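N-acylhomoserine lactone dependent regulatory protein (Burkholderia cenocepacia, PDB 5L10) probably regulates transcription by binding DNA under the control of N-acylhomoserine lactones, as a LuxR-family quorum-sensing factor whose autoinducer-binding domain forms this chain. Local coordinates at residues 12-16 and 28-32; 38-44 and 131-137; 75-81 and 102-108; 118-122 and 157-161. One frame throughout, in Å; residues are numbered along the deposited sequence.

Contact 1 (12-16 and 28-32); sequences CFDAL and PIAAA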
loop_
_atom_site.group_PDB
_atom_site.type_symbol
_atom_site.label_atom_id
_atom_site.label_comp_id
_atom_site.label_asym_id
_atom_site.label_seq_id
_atom_site.Cartn_x
_atom_site.Cartn_y
_atom_site.Cartn_z
ATOM N N CYS A 12 4.768 -9.108 12.299
ATOM C CA CYS A 12 3.666 -9.300 11.365
ATOM C C CYS A 12 4.182 -9.699 9.989
ATOM O O CYS A 12 3.702 -10.670 9.392
ATOM C CB CYS A 12 2.830 -8.021 11.275
ATOM S SG CYS A 12 1.363 -8.148 10.217
ATOM N N PHE A 13 5.169 -8.964 9.472
ATOM C CA PHE A 13 5.624 -9.208 8.109
ATOM C C PHE A 13 6.378 -10.525 7.984
ATOM O O PHE A 13 6.323 -11.166 6.930
ATOM C CB PHE A 13 6.478 -8.040 7.626
ATOM C CG PHE A 13 5.668 -6.906 7.080
ATOM C CD1 PHE A 13 5.454 -6.782 5.715
ATOM C CD2 PHE A 13 5.078 -5.989 7.930
ATOM C CE1 PHE A 13 4.690 -5.746 5.211
ATOM C CE2 PHE A 13 4.315 -4.956 7.432
ATOM C CZ PHE A 13 4.121 -4.833 6.072
ATOM N N ASP A 14 7.073 -10.953 9.036
ATOM C CA ASP A 14 7.701 -12.266 8.984
ATOM C C ASP A 14 6.652 -13.369 8.953
ATOM O O ASP A 14 6.801 -14.352 8.219
ATOM C CB ASP A 14 8.652 -12.446 10.165
ATOM C CG ASP A 14 10.087 -12.101 9.811
ATOM O OD1 ASP A 14 10.297 -11.273 8.897
ATOM O OD2 ASP A 14 11.007 -12.663 10.442
ATOM N N ALA A 15 5.576 -13.217 9.730
ATOM C CA ALA A 15 4.491 -14.190 9.679
ATOM C C ALA A 15 3.820 -14.204 8.311
ATOM O O ALA A 15 3.362 -15.256 7.855
ATOM C CB ALA A 15 3.465 -13.894 10.772
ATOM N N LEU A 16 3.768 -13.052 7.639
ATOM C CA LEU A 16 3.139 -12.985 6.327
ATOM C C LEU A 16 3.979 -13.646 5.245
ATOM O O LEU A 16 3.454 -13.938 4.167
ATOM C CB LEU A 16 2.853 -11.529 5.954
ATOM C CG LEU A 16 1.780 -10.832 6.795
ATOM C CD1 LEU A 16 1.562 -9.410 6.320
ATOM C CD2 LEU A 16 0.479 -11.613 6.762
ATOM N N PRO A 28 -2.032 -12.596 11.470
ATOM C CA PRO A 28 -0.928 -11.641 11.687
ATOM C C PRO A 28 -1.361 -10.190 11.597
ATOM O O PRO A 28 -0.944 -9.371 12.426
ATOM C CB PRO A 28 0.073 -12.000 10.581
ATOM C CG PRO A 28 -0.188 -13.411 10.291
ATOM C CD PRO A 28 -1.674 -13.576 10.426
ATOM N N ILE A 29 -2.190 -9.844 10.610
ATOM C CA ILE A 29 -2.610 -8.456 10.453
ATOM C C ILE A 29 -3.528 -8.042 11.596
ATOM O O ILE A 29 -3.441 -6.919 12.106
ATOM C CB ILE A 29 -3.280 -8.253 9.081
ATOM C CG1 ILE A 29 -2.317 -8.639 7.954
ATOM C CG2 ILE A 29 -3.738 -6.817 8.919
ATOM C CD1 ILE A 29 -2.945 -8.612 6.578
ATOM N N ALA A 30 -4.416 -8.942 12.023
ATOM C CA ALA A 30 -5.309 -8.627 13.134
ATOM C C ALA A 30 -4.542 -8.519 14.448
ATOM O O ALA A 30 -4.851 -7.660 15.284
ATOM C CB ALA A 30 -6.412 -9.679 13.235
ATOM N N ALA A 31 -3.537 -9.376 14.649
ATOM C CA ALA A 31 -2.734 -9.292 15.864
ATOM C C ALA A 31 -1.941 -7.991 15.913
ATOM O O ALA A 31 -1.797 -7.386 16.983
ATOM C CB ALA A 31 -1.805 -10.500 15.967
ATOM N N ALA A 32 -1.430 -7.536 14.766
ATOM C CA ALA A 32 -0.708 -6.268 14.738
ATOM C C ALA A 32 -1.645 -5.095 15.008
ATOM O O ALA A 32 -1.317 -4.199 15.795
ATOM C CB ALA A 32 0.001 -6.095 13.395
#
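Residues 12-16 and 28-32 are short pieces of two helices that run antiparallel: their N-to-C directions make an angle of 172° and the axes come within 9.4 Å. The backbones draw nearest at C12 and P28, whose CA atoms are 5.2 Å apart. Apolar residues of mixed size, from alanine to leucine and isoleucine, line this side of the pair, and the contact is chiefly apolar packing. From the first helix, the t rotamer of C12 carries SG across to the second, 4.1 Å from P28 CB, 4.3 Å from I29 CG1 and 4.0 Å from A32 CB, which places the sulfur among residues of one helical turn. One turn on from C12, A15 CB rests on the proline ring, 3.7 Å from P28 CG. The CA-to-CB bond of L16 points sideways, but the end of the side chain bends back to the second helix, with CD2 at 3.9 Å from P28 CB and 4.3 Å from I29 CG1. P28 thus meets C12, A15 and L16. The two segments belong to the consecutive helices 3-16 and 22-35, an antiparallel helical hairpin. Both lean on the long helix 143-169: L16 and F13 touch A159, and A32 touches L156. F13 also reaches A154 of the second subunit, so helix 3-16 contributes to the dimer interface.

Contact 2 (38-44 and 131-137); sequences FRYCVYG and VLTLVRD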
loop_
_atom_site.group_PDB
_atom_site.type_symbol
_atom_site.label_atom_id
_atom_site.label_comp_id
_atom_site.label_asym_id
_atom_site.label_seq_id
_atom_site.Cartn_x
_atom_site.Cartn_y
_atom_site.Cartn_z
ATOM N N PHE A 38 -6.302 -1.250 18.081
ATOM C CA PHE A 38 -7.549 -1.451 17.347
ATOM C C PHE A 38 -8.131 -2.805 17.730
ATOM O O PHE A 38 -7.572 -3.849 17.378
ATOM C CB PHE A 38 -7.316 -1.369 15.840
ATOM C CG PHE A 38 -6.785 -0.048 15.382
ATOM C CD1 PHE A 38 -7.631 1.039 15.237
ATOM C CD2 PHE A 38 -5.440 0.110 15.091
ATOM C CE1 PHE A 38 -7.146 2.259 14.813
ATOM C CE2 PHE A 38 -4.947 1.327 14.667
ATOM C CZ PHE A 38 -5.801 2.404 14.528
ATOM N N ARG A 39 -9.259 -2.788 18.441
ATOM C CA ARG A 39 -9.880 -4.039 18.864
ATOM C C ARG A 39 -10.355 -4.855 17.671
ATOM O O ARG A 39 -10.285 -6.090 17.685
ATOM C CB ARG A 39 -11.048 -3.754 19.807
ATOM C CG ARG A 39 -11.993 -4.924 19.948
ATOM C CD ARG A 39 -12.785 -4.859 21.216
ATOM N NE ARG A 39 -13.691 -5.994 21.319
ATOM C CZ ARG A 39 -14.253 -6.392 22.453
ATOM N NH1 ARG A 39 -13.991 -5.748 23.581
ATOM N NH2 ARG A 39 -15.069 -7.437 22.460
ATOM N N TYR A 40 -10.830 -4.186 16.625
ATOM C CA TYR A 40 -11.448 -4.850 15.488
ATOM C C TYR A 40 -10.664 -4.586 14.210
ATOM O O TYR A 40 -10.216 -3.462 13.958
ATOM C CB TYR A 40 -12.881 -4.385 15.317
ATOM C CG TYR A 40 -13.785 -4.750 16.469
ATOM C CD1 TYR A 40 -14.171 -6.066 16.680
ATOM C CD2 TYR A 40 -14.280 -3.774 17.330
ATOM C CE1 TYR A 40 -15.013 -6.405 17.723
ATOM C CE2 TYR A 40 -15.129 -4.103 18.368
ATOM C CZ TYR A 40 -15.488 -5.421 18.561
ATOM O OH TYR A 40 -16.325 -5.757 19.598
ATOM N N CYS A 41 -10.517 -5.632 13.402
ATOM C CA CYS A 41 -9.784 -5.571 12.144
ATOM C C CYS A 41 -10.596 -6.299 11.086
ATOM O O CYS A 41 -10.823 -7.507 11.200
ATOM C CB CYS A 41 -8.395 -6.197 12.290
ATOM S SG CYS A 41 -7.523 -6.407 10.736
ATOM N N VAL A 42 -11.036 -5.571 10.065
ATOM C CA VAL A 42 -11.942 -6.094 9.052
ATOM C C VAL A 42 -11.349 -5.821 7.680
ATOM O O VAL A 42 -10.801 -4.739 7.438
ATOM C CB VAL A 42 -13.343 -5.457 9.165
ATOM C CG1 VAL A 42 -14.326 -6.141 8.227
ATOM C CG2 VAL A 42 -13.841 -5.500 10.598
ATOM N N TYR A 43 -11.463 -6.796 6.777
ATOM C CA TYR A 43 -11.039 -6.614 5.395
ATOM C C TYR A 43 -12.181 -6.977 4.460
ATOM O O TYR A 43 -12.820 -8.020 4.630
ATOM C CB TYR A 43 -9.805 -7.453 5.052
ATOM C CG TYR A 43 -9.114 -6.944 3.810
ATOM C CD1 TYR A 43 -8.269 -5.844 3.870
ATOM C CD2 TYR A 43 -9.328 -7.540 2.572
ATOM C CE1 TYR A 43 -7.643 -5.360 2.739
ATOM C CE2 TYR A 43 -8.705 -7.061 1.432
ATOM C CZ TYR A 43 -7.862 -5.971 1.524
ATOM O OH TYR A 43 -7.235 -5.483 0.402
ATOM N N GLY A 44 -12.426 -6.120 3.475
ATOM C CA GLY A 44 -13.469 -6.375 2.503
ATOM C C GLY A 44 -12.979 -6.326 1.071
ATOM O O GLY A 44 -12.323 -5.364 0.662
ATOM N N VAL A 131 -10.521 -3.176 1.007
ATOM C CA VAL A 131 -10.611 -2.153 2.040
ATOM C C VAL A 131 -10.195 -2.775 3.363
ATOM O O VAL A 131 -10.841 -3.716 3.842
ATOM C CB VAL A 131 -12.029 -1.572 2.134
ATOM C CG1 VAL A 131 -12.128 -0.619 3.313
ATOM C CG2 VAL A 131 -12.389 -0.870 0.838
ATOM N N LEU A 132 -9.124 -2.247 3.953
ATOM C CA LEU A 132 -8.732 -2.597 5.310
ATOM C C LEU A 132 -9.315 -1.570 6.265
ATOM O O LEU A 132 -9.152 -0.362 6.059
ATOM C CB LEU A 132 -7.211 -2.645 5.464
ATOM C CG LEU A 132 -6.726 -2.879 6.902
ATOM C CD1 LEU A 132 -7.019 -4.307 7.364
ATOM C CD2 LEU A 132 -5.246 -2.554 7.044
ATOM N N THR A 133 -9.996 -2.048 7.302
ATOM C CA THR A 133 -10.661 -1.183 8.266
ATOM C C THR A 133 -10.205 -1.569 9.665
ATOM O O THR A 133 -10.352 -2.727 10.071
ATOM C CB THR A 133 -12.182 -1.292 8.134
ATOM O OG1 THR A 133 -12.583 -0.799 6.850
ATOM C CG2 THR A 133 -12.868 -0.485 9.202
ATOM N N LEU A 134 -9.639 -0.606 10.389
ATOM C CA LEU A 134 -9.186 -0.800 11.761
ATOM C C LEU A 134 -10.076 0.025 12.679
ATOM O O LEU A 134 -10.148 1.251 12.540
ATOM C CB LEU A 134 -7.723 -0.388 11.917
ATOM C CG LEU A 134 -6.752 -1.008 10.916
ATOM C CD1 LEU A 134 -5.342 -0.495 11.157
ATOM C CD2 LEU A 134 -6.810 -2.526 10.992
ATOM N N VAL A 135 -10.754 -0.639 13.611
ATOM C CA VAL A 135 -11.744 0.018 14.454
ATOM C C VAL A 135 -11.421 -0.230 15.920
ATOM O O VAL A 135 -11.073 -1.350 16.310
ATOM C CB VAL A 135 -13.175 -0.463 14.137
ATOM C CG1 VAL A 135 -14.187 0.447 14.804
ATOM C CG2 VAL A 135 -13.403 -0.507 12.639
ATOM N N ARG A 136 -11.537 0.821 16.725
ATOM C CA ARG A 136 -11.523 0.718 18.176
ATOM C C ARG A 136 -12.885 1.131 18.719
ATOM O O ARG A 136 -13.589 1.948 18.118
ATOM C CB ARG A 136 -10.416 1.585 18.791
ATOM C CG ARG A 136 -9.998 2.763 17.933
ATOM C CD ARG A 136 -8.696 3.350 18.436
ATOM N NE ARG A 136 -8.863 4.007 19.726
ATOM C CZ ARG A 136 -7.860 4.347 20.526
ATOM N NH1 ARG A 136 -6.611 4.078 20.173
ATOM N NH2 ARG A 136 -8.104 4.946 21.684
ATOM N N ASP A 137 -13.256 0.552 19.861
ATOM C CA ASP A 137 -14.573 0.763 20.449
ATOM C C ASP A 137 -14.555 1.681 21.661
ATOM O O ASP A 137 -15.618 1.949 22.231
ATOM C CB ASP A 137 -15.189 -0.584 20.846
ATOM C CG ASP A 137 -14.348 -1.331 21.871
ATOM O OD1 ASP A 137 -13.185 -0.932 22.094
ATOM O OD2 ASP A 137 -14.847 -2.322 22.449
#
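Six backbone hydrogen bonds join these antiparallel strands, paired at three positions. Y40 N to V135 O and V135 N to Y40 O are both 2.9 Å; V42 N to T133 O is 2.9 Å and T133 N to V42 O 2.8 Å; G44 N to V131 O and V131 N to G44 O are again 2.9 Å. Between them lie the non-hydrogen-bonded pairs C41-L134 and Y43-L132. At the first bonded pair, R39 joins Y40 opposite V135, a classic beta bulge. R39 also makes a long salt bridge to D137, NH1 3.7 Å from OD2, the oxygen well out of the guanidinium plane. Side-chain hydroxyls on the two faces find partners beyond the strands: T133 OG1 hydrogen-bonds to S119 OG and a bound glycerol, and Y43 OH to H161 ND1. C41 SG lies 4.0 Å from both L132 CD1 and L134 CD2, and Y43 CD1 is 3.7 Å from L132 CB, on the face covered by helices 22-35 and 143-169. Ahead of the bulge in sequence, the F38 ring takes L134 CB over one face, 3.7 Å from its centroid, a CH-pi contact. V131, on the other face, meets I82 and V85 of helix 80-87. The chemistry implies a sheet centre fixed by main-chain bonds, apolar toward the long helices, with T133 on the face where, as in related LuxR-type domains, the autoinducer probably binds.

Contact 3 (75-81 and 102-108); sequences YVTIDPI and DTAFWHD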
loop_
_atom_site.group_PDB
_atom_site.type_symbol
_atom_site.label_atom_id
_atom_site.label_comp_id
_atom_site.label_asym_id
_atom_site.label_seq_id
_atom_site.Cartn_x
_atom_site.Cartn_y
_atom_site.Cartn_z
ATOM N N TYR A 75 -26.201 -2.989 3.277
ATOM C CA TYR A 75 -25.335 -1.833 3.473
ATOM C C TYR A 75 -24.227 -1.729 2.433
ATOM O O TYR A 75 -23.630 -0.656 2.297
ATOM C CB TYR A 75 -24.723 -1.867 4.873
ATOM C CG TYR A 75 -25.689 -1.484 5.966
ATOM C CD1 TYR A 75 -26.854 -0.783 5.675
ATOM C CD2 TYR A 75 -25.439 -1.819 7.289
ATOM C CE1 TYR A 75 -27.740 -0.430 6.670
ATOM C CE2 TYR A 75 -26.321 -1.471 8.293
ATOM C CZ TYR A 75 -27.470 -0.776 7.978
ATOM O OH TYR A 75 -28.352 -0.427 8.972
ATOM N N VAL A 76 -23.929 -2.808 1.704
ATOM C CA VAL A 76 -22.902 -2.722 0.667
ATOM C C VAL A 76 -23.318 -1.734 -0.414
ATOM O O VAL A 76 -22.466 -1.118 -1.068
ATOM C CB VAL A 76 -22.606 -4.117 0.079
ATOM C CG1 VAL A 76 -23.840 -4.691 -0.611
ATOM C CG2 VAL A 76 -21.433 -4.048 -0.890
ATOM N N THR A 77 -24.626 -1.547 -0.605
ATOM C CA THR A 77 -25.108 -0.627 -1.629
ATOM C C THR A 77 -24.748 0.816 -1.294
ATOM O O THR A 77 -24.438 1.611 -2.190
ATOM C CB THR A 77 -26.620 -0.786 -1.785
ATOM O OG1 THR A 77 -26.911 -2.093 -2.293
ATOM C CG2 THR A 77 -27.190 0.263 -2.734
ATOM N N ILE A 78 -24.755 1.167 -0.010
ATOM C CA ILE A 78 -24.680 2.562 0.407
ATOM C C ILE A 78 -23.587 2.779 1.447
ATOM O O ILE A 78 -23.618 3.769 2.185
ATOM C CB ILE A 78 -26.047 3.030 0.946
ATOM C CG1 ILE A 78 -26.611 2.020 1.955
ATOM C CG2 ILE A 78 -27.029 3.223 -0.196
ATOM C CD1 ILE A 78 -26.137 2.214 3.387
ATOM N N ASP A 79 -22.620 1.864 1.519
ATOM C CA ASP A 79 -21.569 1.942 2.531
ATOM C C ASP A 79 -20.803 3.256 2.408
ATOM O O ASP A 79 -20.068 3.461 1.435
ATOM C CB ASP A 79 -20.614 0.752 2.407
ATOM C CG ASP A 79 -19.701 0.595 3.620
ATOM O OD1 ASP A 79 -19.223 1.610 4.170
ATOM O OD2 ASP A 79 -19.454 -0.562 4.020
ATOM N N PRO A 80 -20.934 4.154 3.388
ATOM C CA PRO A 80 -20.269 5.463 3.282
ATOM C C PRO A 80 -18.760 5.369 3.312
ATOM O O PRO A 80 -18.083 6.175 2.660
ATOM C CB PRO A 80 -20.802 6.232 4.501
ATOM C CG PRO A 80 -21.917 5.387 5.065
ATOM C CD PRO A 80 -21.628 3.985 4.670
ATOM N N ILE A 81 -18.208 4.415 4.062
ATOM C CA ILE A 81 -16.761 4.244 4.101
ATOM C C ILE A 81 -16.239 3.818 2.734
ATOM O O ILE A 81 -15.225 4.333 2.251
ATOM C CB ILE A 81 -16.369 3.234 5.192
ATOM C CG1 ILE A 81 -16.881 3.696 6.554
ATOM C CG2 ILE A 81 -14.865 3.053 5.225
ATOM C CD1 ILE A 81 -16.839 2.613 7.608
ATOM N N ASP A 102 -26.438 8.940 6.142
ATOM C CA ASP A 102 -26.382 7.485 6.298
ATOM C C ASP A 102 -26.724 7.078 7.729
ATOM O O ASP A 102 -26.031 6.279 8.364
ATOM C CB ASP A 102 -25.015 6.943 5.882
ATOM C CG ASP A 102 -24.614 7.382 4.486
ATOM O OD1 ASP A 102 -25.240 6.918 3.507
ATOM O OD2 ASP A 102 -23.661 8.182 4.366
ATOM N N THR A 103 -27.819 7.650 8.235
ATOM C CA THR A 103 -28.146 7.525 9.651
ATOM C C THR A 103 -28.292 6.067 10.067
ATOM O O THR A 103 -27.802 5.667 11.130
ATOM C CB THR A 103 -29.421 8.307 9.956
ATOM O OG1 THR A 103 -29.291 9.640 9.446
ATOM C CG2 THR A 103 -29.663 8.370 11.456
ATOM N N ALA A 104 -28.945 5.251 9.234
ATOM C CA ALA A 104 -29.143 3.848 9.583
ATOM C C ALA A 104 -27.820 3.096 9.647
ATOM O O ALA A 104 -27.634 2.228 10.509
ATOM C CB ALA A 104 -30.083 3.183 8.580
ATOM N N PHE A 105 -26.888 3.414 8.748
ATOM C CA PHE A 105 -25.611 2.709 8.717
ATOM C C PHE A 105 -24.822 2.950 9.999
ATOM O O PHE A 105 -24.440 2.006 10.701
ATOM C CB PHE A 105 -24.808 3.149 7.492
ATOM C CG PHE A 105 -23.453 2.511 7.386
ATOM C CD1 PHE A 105 -23.291 1.304 6.725
ATOM C CD2 PHE A 105 -22.336 3.125 7.929
ATOM C CE1 PHE A 105 -22.043 0.719 6.614
ATOM C CE2 PHE A 105 -21.085 2.544 7.823
ATOM C CZ PHE A 105 -20.939 1.340 7.164
ATOM N N TRP A 106 -24.575 4.220 10.325
ATOM C CA TRP A 106 -23.784 4.543 11.506
ATOM C C TRP A 106 -24.492 4.148 12.797
ATOM O O TRP A 106 -23.828 3.856 13.798
ATOM C CB TRP A 106 -23.447 6.033 11.507
ATOM C CG TRP A 106 -22.565 6.445 10.363
ATOM C CD1 TRP A 106 -22.877 7.311 9.353
ATOM C CD2 TRP A 106 -21.224 6.002 10.110
ATOM N NE1 TRP A 106 -21.812 7.436 8.491
ATOM C CE2 TRP A 106 -20.786 6.644 8.934
ATOM C CE3 TRP A 106 -20.353 5.124 10.764
ATOM C CZ2 TRP A 106 -19.515 6.434 8.398
ATOM C CZ3 TRP A 106 -19.094 4.918 10.231
ATOM C CH2 TRP A 106 -18.686 5.571 9.060
ATOM N N HIS A 107 -25.830 4.136 12.795
ATOM C CA HIS A 107 -26.580 3.695 13.970
ATOM C C HIS A 107 -26.207 2.269 14.355
ATOM O O HIS A 107 -25.872 1.990 15.512
ATOM C CB HIS A 107 -28.081 3.811 13.694
ATOM C CG HIS A 107 -28.946 3.102 14.692
ATOM N ND1 HIS A 107 -29.321 3.672 15.890
ATOM C CD2 HIS A 107 -29.524 1.877 14.661
ATOM C CE1 HIS A 107 -30.086 2.826 16.558
ATOM N NE2 HIS A 107 -30.224 1.729 15.835
ATOM N N ASP A 108 -26.242 1.355 13.384
ATOM C CA ASP A 108 -25.894 -0.035 13.654
ATOM C C ASP A 108 -24.412 -0.187 13.985
ATOM O O ASP A 108 -24.043 -0.988 14.850
ATOM C CB ASP A 108 -26.278 -0.903 12.457
ATOM C CG ASP A 108 -27.776 -1.073 12.319
ATOM O OD1 ASP A 108 -28.443 -1.305 13.350
ATOM O OD2 ASP A 108 -28.291 -0.972 11.186
HETATM O O HOH W 1 -24.384 6.507 0.949
#
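Y75 opens the first segment by offering a ring face to F105: the edge of F105 points at it, a T-shaped pair with centroids 5.4 Å apart and planes at 67°. I78 adds its CD1 at 4.4 Å from F105 CB, while its carbonyl joins the second segment through a water that donates to I78 O (3.1 Å) and to D102 OD1 (2.7 Å). D79 is the N-cap of helix 80-87, its OD1 accepting a weak bond from I81 N at 3.0 Å; its OD2 turns to Y70 OH and, weakly, to a bound glycerol. In LuxR-type receptors such as TraR an aspartate followed by proline binds the amide NH of the acylhomoserine lactone; D79 probably corresponds to it. Next comes P80, whose CD lies 3.4 Å from the F105 ring centroid, a CH-pi contact over the face. I81 finishes the run with CG1 3.6 Å from W106 CH2 and CD1 4.3 Å from F105 CE2. F105 thus takes P80 on a ring face and turns an edge to Y75, joining the start of helix 103-111 to the approach and first turn of helix 80-87. Y70 of helix 64-72 also touches F105, W106 meets the ring of W94 in strand 92-95, and D108 forms a salt bridge with R69.

Contact 4 (118-122 and 157-161); sequences WSHGG and SHAAH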
loop_
_atom_site.group_PDB
_atom_site.type_symbol
_atom_site.label_atom_id
_atom_site.label_comp_id
_atom_site.label_asym_id
_atom_site.label_seq_id
_atom_site.Cartn_x
_atom_site.Cartn_y
_atom_site.Cartn_z
ATOM N N TRP A 118 -10.310 3.481 11.144
ATOM C CA TRP A 118 -9.292 3.892 10.185
ATOM C C TRP A 118 -9.439 2.953 8.995
ATOM O O TRP A 118 -9.277 1.737 9.143
ATOM C CB TRP A 118 -7.897 3.802 10.809
ATOM C CG TRP A 118 -6.758 4.251 9.945
ATOM C CD1 TRP A 118 -6.138 5.464 9.978
ATOM C CD2 TRP A 118 -6.081 3.481 8.943
ATOM N NE1 TRP A 118 -5.126 5.506 9.049
ATOM C CE2 TRP A 118 -5.069 4.300 8.401
ATOM C CE3 TRP A 118 -6.233 2.181 8.448
ATOM C CZ2 TRP A 118 -4.212 3.862 7.384
ATOM C CZ3 TRP A 118 -5.382 1.746 7.438
ATOM C CH2 TRP A 118 -4.383 2.586 6.919
ATOM N N SER A 119 -9.784 3.497 7.830
ATOM C CA SER A 119 -10.047 2.673 6.656
ATOM C C SER A 119 -9.204 3.132 5.475
ATOM O O SER A 119 -9.081 4.333 5.219
ATOM C CB SER A 119 -11.529 2.713 6.275
ATOM O OG SER A 119 -12.327 2.050 7.238
ATOM N N HIS A 120 -8.635 2.169 4.748
ATOM C CA HIS A 120 -7.870 2.468 3.544
ATOM C C HIS A 120 -8.190 1.465 2.443
ATOM O O HIS A 120 -8.233 0.255 2.684
ATOM C CB HIS A 120 -6.363 2.460 3.808
ATOM C CG HIS A 120 -5.552 2.731 2.581
ATOM N ND1 HIS A 120 -5.245 4.006 2.160
ATOM C CD2 HIS A 120 -5.023 1.893 1.661
ATOM C CE1 HIS A 120 -4.544 3.940 1.043
ATOM N NE2 HIS A 120 -4.391 2.669 0.723
ATOM N N GLY A 121 -8.384 1.973 1.228
ATOM C CA GLY A 121 -8.759 1.156 0.087
ATOM C C GLY A 121 -7.624 0.981 -0.906
ATOM O O GLY A 121 -6.810 1.886 -1.099
ATOM N N GLY A 122 -7.584 -0.185 -1.543
ATOM C CA GLY A 122 -6.548 -0.491 -2.514
ATOM C C GLY A 122 -7.107 -1.267 -3.690
ATOM O O GLY A 122 -8.071 -2.027 -3.563
ATOM N N SER A 157 -1.641 -1.519 6.028
ATOM C CA SER A 157 -2.489 -1.370 4.853
ATOM C C SER A 157 -1.830 -1.978 3.622
ATOM O O SER A 157 -2.477 -2.687 2.843
ATOM C CB SER A 157 -2.797 0.106 4.632
ATOM O OG SER A 157 -3.572 0.272 3.468
ATOM N N HIS A 158 -0.539 -1.702 3.427
ATOM C CA HIS A 158 0.201 -2.355 2.354
ATOM C C HIS A 158 0.195 -3.865 2.533
ATOM O O HIS A 158 0.064 -4.614 1.560
ATOM C CB HIS A 158 1.636 -1.823 2.306
ATOM C CG HIS A 158 2.570 -2.659 1.485
ATOM N ND1 HIS A 158 3.125 -3.833 1.950
ATOM C CD2 HIS A 158 3.061 -2.483 0.235
ATOM C CE1 HIS A 158 3.909 -4.350 1.020
ATOM N NE2 HIS A 158 3.888 -3.549 -0.031
ATOM N N ALA A 159 0.330 -4.329 3.776
ATOM C CA ALA A 159 0.380 -5.765 4.034
ATOM C C ALA A 159 -0.940 -6.437 3.688
ATOM O O ALA A 159 -0.954 -7.540 3.131
ATOM C CB ALA A 159 0.743 -6.021 5.496
ATOM N N ALA A 160 -2.061 -5.794 4.019
ATOM C CA ALA A 160 -3.360 -6.382 3.714
ATOM C C ALA A 160 -3.573 -6.476 2.211
ATOM O O ALA A 160 -4.051 -7.496 1.702
ATOM C CB ALA A 160 -4.474 -5.566 4.368
ATOM N N HIS A 161 -3.204 -5.424 1.483
ATOM C CA HIS A 161 -3.427 -5.408 0.046
ATOM C C HIS A 161 -2.467 -6.336 -0.684
ATOM O O HIS A 161 -2.810 -6.869 -1.745
ATOM C CB HIS A 161 -3.304 -3.977 -0.470
ATOM C CG HIS A 161 -4.290 -3.034 0.148
ATOM N ND1 HIS A 161 -5.570 -3.419 0.488
ATOM C CD2 HIS A 161 -4.183 -1.732 0.500
ATOM C CE1 HIS A 161 -6.210 -2.390 1.015
ATOM N NE2 HIS A 161 -5.390 -1.355 1.035
#
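This is a helix packed against one face of a sheet, with side chains meeting side chains and, at G122, backbone, and no hydrogen bond crossing between the two segments. Strand 116-123 supplies residues 118-122, and the long helix 143-169 supplies 157-161; their axes come within 9.1 Å and cross at -43°. H120 points to the helix and the end of the W118 indole reaches it, while S119 lies on the other face, its OG hydrogen-bonded to T133 OG1 and W94 NE1. The far end of the indole, W118 CH2, lies 3.7 Å from S157 CB. One turn along the helix, H161 meets H120 rim to rim, with ring centroids 5.5 Å apart and planes at 40°. This is the alpha-beta-alpha sandwich of LuxR-type autoinducer-binding domains: an antiparallel sheet with helices on both faces, the long C-terminal helix lying on one of them. H161 ND1 is hydrogen-bonded to Y43 OH, so the same imidazole ties the helix to strand 40-46. Its ring also lies flat over the backbone at G122, whose CA is 3.9 Å from the ring centroid, a CH-pi contact 14° off the normal. An ideal CB on G122 would sit just 2.7 Å from H161 CD2. At the dimer interface, H120 meets the ring of H158 of the second subunit, and H158 meets H120 of that subunit.

Contacts 1, 2 and 4 touch one another pairwise; contact 3 meets only contact 4. A30 CA of contact 1 lies 3.9 Å from C41 SG of contact 2, and L16 CD1 3.6 Å from A159 CB of contact 4. Contacts 2 and 4 share the sheet, their centres 10 Å apart. Contact 3, nested within the loop closed by contact 2, has its centre about 29 Å from that of contact 1; its I81 CG2 touches S119 OG at 3.4 Å. Glycerol, probably from the crystallisation liquor, lies near D79 and T133, consistent with an autoinducer pocket between contacts 2 and 3, whose nearest atoms are about 5 Å apart. Contacts 1 and 4 both touch the second subunit.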